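Local coordinates for ORC1-type DNA replication protein 2 (PDB 1W5T) that binds DNA and takes part in regulating DNA replication, as an AAA+ ATPase that also carries a winged-helix domain, at residues P98-Y101 against T102-L106; P154-A158 against E159-T163. All coordinates share one frame; numbering follows the deposited sequence.

Contact 1 of 2, residues P98-Y101 against T102-L106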
# COMPACT_ATOMS: atom_id res chain seq x y z
N PRO A 98 -17.70 -2.77 5.61
CA PRO A 98 -18.62 -2.02 4.72
C PRO A 98 -19.04 -0.61 5.14
O PRO A 98 -19.04 0.26 4.27
CB PRO A 98 -19.88 -2.92 4.66
CG PRO A 98 -19.69 -3.92 5.78
CD PRO A 98 -18.19 -4.15 5.85
N ASN A 99 -19.39 -0.38 6.41
CA ASN A 99 -19.96 0.89 6.84
C ASN A 99 -19.19 1.51 8.01
O ASN A 99 -18.35 0.85 8.63
CB ASN A 99 -21.42 0.69 7.26
CG ASN A 99 -21.61 -0.58 8.07
OD1 ASN A 99 -20.77 -0.91 8.92
ND2 ASN A 99 -22.70 -1.31 7.80
N LEU A 100 -19.48 2.78 8.30
CA LEU A 100 -18.87 3.50 9.41
C LEU A 100 -19.25 2.85 10.74
O LEU A 100 -18.45 2.83 11.69
CB LEU A 100 -19.30 4.97 9.40
CG LEU A 100 -18.47 5.95 10.24
CD1 LEU A 100 -17.03 6.13 9.72
CD2 LEU A 100 -19.15 7.32 10.32
N TYR A 101 -20.46 2.30 10.80
CA TYR A 101 -20.89 1.62 12.00
C TYR A 101 -19.91 0.47 12.32
O TYR A 101 -19.56 0.27 13.48
CB TYR A 101 -22.34 1.12 11.90
CG TYR A 101 -22.71 0.22 13.06
CD1 TYR A 101 -23.29 0.73 14.22
CD2 TYR A 101 -22.43 -1.16 13.01
CE1 TYR A 101 -23.59 -0.14 15.30
CE2 TYR A 101 -22.73 -2.00 14.05
CZ TYR A 101 -23.31 -1.49 15.19
OH TYR A 101 -23.59 -2.36 16.22
N THR A 102 -19.50 -0.27 11.29
CA THR A 102 -18.60 -1.41 11.49
C THR A 102 -17.18 -0.94 11.82
O THR A 102 -16.58 -1.47 12.74
CB THR A 102 -18.62 -2.39 10.27
OG1 THR A 102 -19.96 -2.84 10.03
CG2 THR A 102 -17.88 -3.69 10.57
N ILE A 103 -16.66 0.04 11.09
CA ILE A 103 -15.36 0.66 11.40
C ILE A 103 -15.26 1.05 12.89
O ILE A 103 -14.32 0.67 13.61
CB ILE A 103 -15.07 1.85 10.42
CG1 ILE A 103 -14.72 1.29 9.03
CG2 ILE A 103 -13.92 2.75 10.93
CD1 ILE A 103 -15.12 2.16 7.85
N LEU A 104 -16.30 1.75 13.35
CA LEU A 104 -16.40 2.21 14.72
C LEU A 104 -16.45 1.09 15.76
O LEU A 104 -15.81 1.18 16.82
CB LEU A 104 -17.58 3.14 14.90
CG LEU A 104 -17.42 4.51 14.27
CD1 LEU A 104 -18.63 5.28 14.72
CD2 LEU A 104 -16.16 5.23 14.65
N SER A 105 -17.18 0.03 15.48
CA SER A 105 -17.27 -0.99 16.52
C SER A 105 -15.96 -1.78 16.58
O SER A 105 -15.54 -2.24 17.64
CB SER A 105 -18.50 -1.88 16.33
OG SER A 105 -18.40 -2.59 15.12
N LEU A 106 -15.29 -1.88 15.45
CA LEU A 106 -13.93 -2.41 15.45
C LEU A 106 -13.01 -1.51 16.29
O LEU A 106 -12.25 -2.00 17.12
CB LEU A 106 -13.41 -2.62 14.02
CG LEU A 106 -14.03 -3.82 13.28
CD1 LEU A 106 -13.61 -3.82 11.80
CD2 LEU A 106 -13.76 -5.20 13.94
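Asn99 and Thr102 meet at the first turn of helix 100-111, where Asn99 OD1 accepts from Thr102 N at 2.8 Å. The bond is bent, with 138° at the hydrogen, and the donor stands tilted from the plane of the amide. Asn99 is the N-cap: its CG lies between the backbone N and the carbonyl carbon (chi1 42°), which swings OD1 forward over the helix end. Thr102 OG1 also donates to Asn99 OD1, but the modelled 2.4 Å is so short that its exact length is doubtful. Asn99 O continues the cap through the backbone, with a nearly straight bond from Ile103 N (3.1 Å).

The tight side is the buried one. Leu104 CG is close against Leu100 O (3.2 Å), the carbonyl that Leu104 N bonds, whereas the apolar pair Leu100 CG and Leu104 CG is looser at 4.4 Å; both leucines press on Ala122 of helix 122-136, and Leu100 also reaches Leu164 of helix 158-165. This places the contact in the AAA+ domain, in the connection between the edge strand 87-93 and its parallel neighbour 139-145.

The other side is more open. Pro98 is exposed, and Tyr101 carries its ring out (CG anti to the backbone N, chi1 171°) onto Ile125 and gives its hydroxyl to a hydrogen bond with Val117 O. Nearby, Ser105 OG turns back and donates to Thr102 O at 3.2 Å, meeting it off the plane of that carbonyl, which already accepts from Leu106 N. With an alanine in place of Ser105, Thr102 O would probably lose this second donor and the contact with Val117 would be thinned. Tyr101 O is held by Ser105 N at 3.1 Å.

Contact 2 of 2, residues P154-A158 against E159-T163; sequences PRIAA and EDLYT
Ala157, Ala158 and Glu159 carry most of this contact, and two of them touch side chain to side chain, with Ala157 CB 3.5 Å from Glu159 CD. Ala158 stands between them and is engaged at both ends: Tyr162 N donates to Ala158 O at 3.0 Å, in the carbonyl plane, while Glu159 OE2 comes to 3.7 Å from Ala158 CB. Glu159 gets there by folding back: its CG stands between the backbone N and the carbonyl carbon, and the chain bends again at chi2 (-99°), which lays the carboxylate over the start of the helix instead of out along it. Its approach to Ala158 N has too poor an angle for a hydrogen bond, although a negative group beside the first turn would probably be favoured by the helix dipole.

Ala157 is the N-cap of helix 158-165; as an alanine it has no side-chain acceptor, and its carbonyl oxygen takes the bonds of the turn. Ala157 O receives Asp160 N at 2.7 Å and Leu161 N at 3.3 Å, both weak, the first because it is sharply bent (128°).

Across the cap lies a hydrophobic staple. Ile156, just before the N-cap, brings CG2 to 3.9 Å from Leu161 CG, five residues on, and the two side chains cross at about a right angle. Met150 of helix 148-151 touches both, and Ile199 covers Leu161, in the segment of the AAA+ domain that joins strand 139-145 to its parallel neighbour 180-186. Further along the helix, Thr163 OG1 donates to Asp160 O at 3.0 Å, while the Tyr162 ring packs against Gln201 and Val202 of helix 200-203.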
# COMPACT_ATOMS: atom_id res chain seq x y z
N PRO A 154 -20.55 3.12 -1.46
CA PRO A 154 -21.85 3.80 -1.29
C PRO A 154 -22.40 3.69 0.14
O PRO A 154 -23.11 4.61 0.59
CB PRO A 154 -22.76 3.09 -2.29
CG PRO A 154 -21.82 2.43 -3.28
CD PRO A 154 -20.62 2.04 -2.46
N ARG A 155 -22.04 2.62 0.83
CA ARG A 155 -22.42 2.39 2.22
C ARG A 155 -21.86 3.44 3.21
O ARG A 155 -22.35 3.56 4.33
CB ARG A 155 -22.00 0.98 2.65
CG ARG A 155 -22.97 -0.14 2.21
CD ARG A 155 -23.54 -0.97 3.39
NE ARG A 155 -24.07 -0.10 4.46
CZ ARG A 155 -25.18 -0.32 5.16
NH1 ARG A 155 -25.94 -1.40 4.95
NH2 ARG A 155 -25.53 0.56 6.10
N ILE A 156 -20.83 4.18 2.80
CA ILE A 156 -20.25 5.27 3.61
C ILE A 156 -20.48 6.59 2.90
O ILE A 156 -20.13 6.74 1.73
CB ILE A 156 -18.74 5.02 3.92
CG1 ILE A 156 -18.57 3.80 4.82
CG2 ILE A 156 -18.08 6.26 4.53
CD1 ILE A 156 -17.26 3.10 4.64
N ALA A 157 -21.07 7.54 3.62
CA ALA A 157 -21.45 8.83 3.05
C ALA A 157 -20.44 9.93 3.37
O ALA A 157 -19.92 10.01 4.48
CB ALA A 157 -22.81 9.23 3.56
N ALA A 158 -20.21 10.79 2.38
CA ALA A 158 -19.28 11.90 2.48
C ALA A 158 -19.38 12.59 3.84
O ALA A 158 -18.39 12.83 4.53
CB ALA A 158 -19.55 12.91 1.35
N GLU A 159 -20.61 12.90 4.21
CA GLU A 159 -20.92 13.63 5.43
C GLU A 159 -20.39 12.91 6.68
O GLU A 159 -19.96 13.56 7.62
CB GLU A 159 -22.44 13.84 5.52
CG GLU A 159 -23.23 12.59 5.11
CD GLU A 159 -23.75 12.63 3.68
OE1 GLU A 159 -24.97 12.43 3.52
OE2 GLU A 159 -22.97 12.84 2.72
N ASP A 160 -20.42 11.58 6.66
CA ASP A 160 -19.90 10.73 7.74
C ASP A 160 -18.38 10.80 7.92
O ASP A 160 -17.90 10.98 9.04
CB ASP A 160 -20.29 9.28 7.50
CG ASP A 160 -21.76 9.05 7.67
OD1 ASP A 160 -22.41 9.83 8.42
OD2 ASP A 160 -22.34 8.10 7.09
N LEU A 161 -17.65 10.63 6.83
CA LEU A 161 -16.20 10.74 6.83
C LEU A 161 -15.85 12.11 7.39
O LEU A 161 -14.89 12.29 8.15
CB LEU A 161 -15.66 10.63 5.41
CG LEU A 161 -15.56 9.27 4.74
CD1 LEU A 161 -14.94 9.40 3.36
CD2 LEU A 161 -14.79 8.29 5.60
N TYR A 162 -16.67 13.06 7.01
CA TYR A 162 -16.52 14.43 7.43
C TYR A 162 -16.56 14.55 8.94
O TYR A 162 -15.67 15.16 9.52
CB TYR A 162 -17.63 15.25 6.82
CG TYR A 162 -17.39 16.71 6.82
CD1 TYR A 162 -17.43 17.44 8.02
CD2 TYR A 162 -17.15 17.38 5.63
CE1 TYR A 162 -17.23 18.79 8.03
CE2 TYR A 162 -16.94 18.75 5.63
CZ TYR A 162 -16.98 19.45 6.84
OH TYR A 162 -16.78 20.81 6.89
N THR A 163 -17.57 13.96 9.58
CA THR A 163 -17.69 14.06 11.03
C THR A 163 -16.57 13.26 11.73
O THR A 163 -15.95 13.76 12.67
CB THR A 163 -19.12 13.66 11.56
OG1 THR A 163 -19.38 12.28 11.30
CG2 THR A 163 -20.21 14.36 10.76

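How the contacts relate
Contacts 1 and 2 are both helix starts, at the head of 100-111 and of 158-165, in successive connections of the same parallel sheet, and both are partly buried. They also touch: Leu100 CD2 packs on Asp160 CB at 3.6 Å, and Pro98 O lies 3.4 Å from Ile156 CD1. Ile156 also packs on Ile103, so buried apolar side chains of both contacts meet, whereas Pro98 and Glu159 mark the exposed sides. The caps differ. Contact 1 adds a side-chain acceptor at its cap and a serine hydroxyl one turn on; contact 2 has an alanine N-cap with weak bonds to its carbonyl, a sound one to Ala158 O, an apolar staple and a folded-back carboxylate.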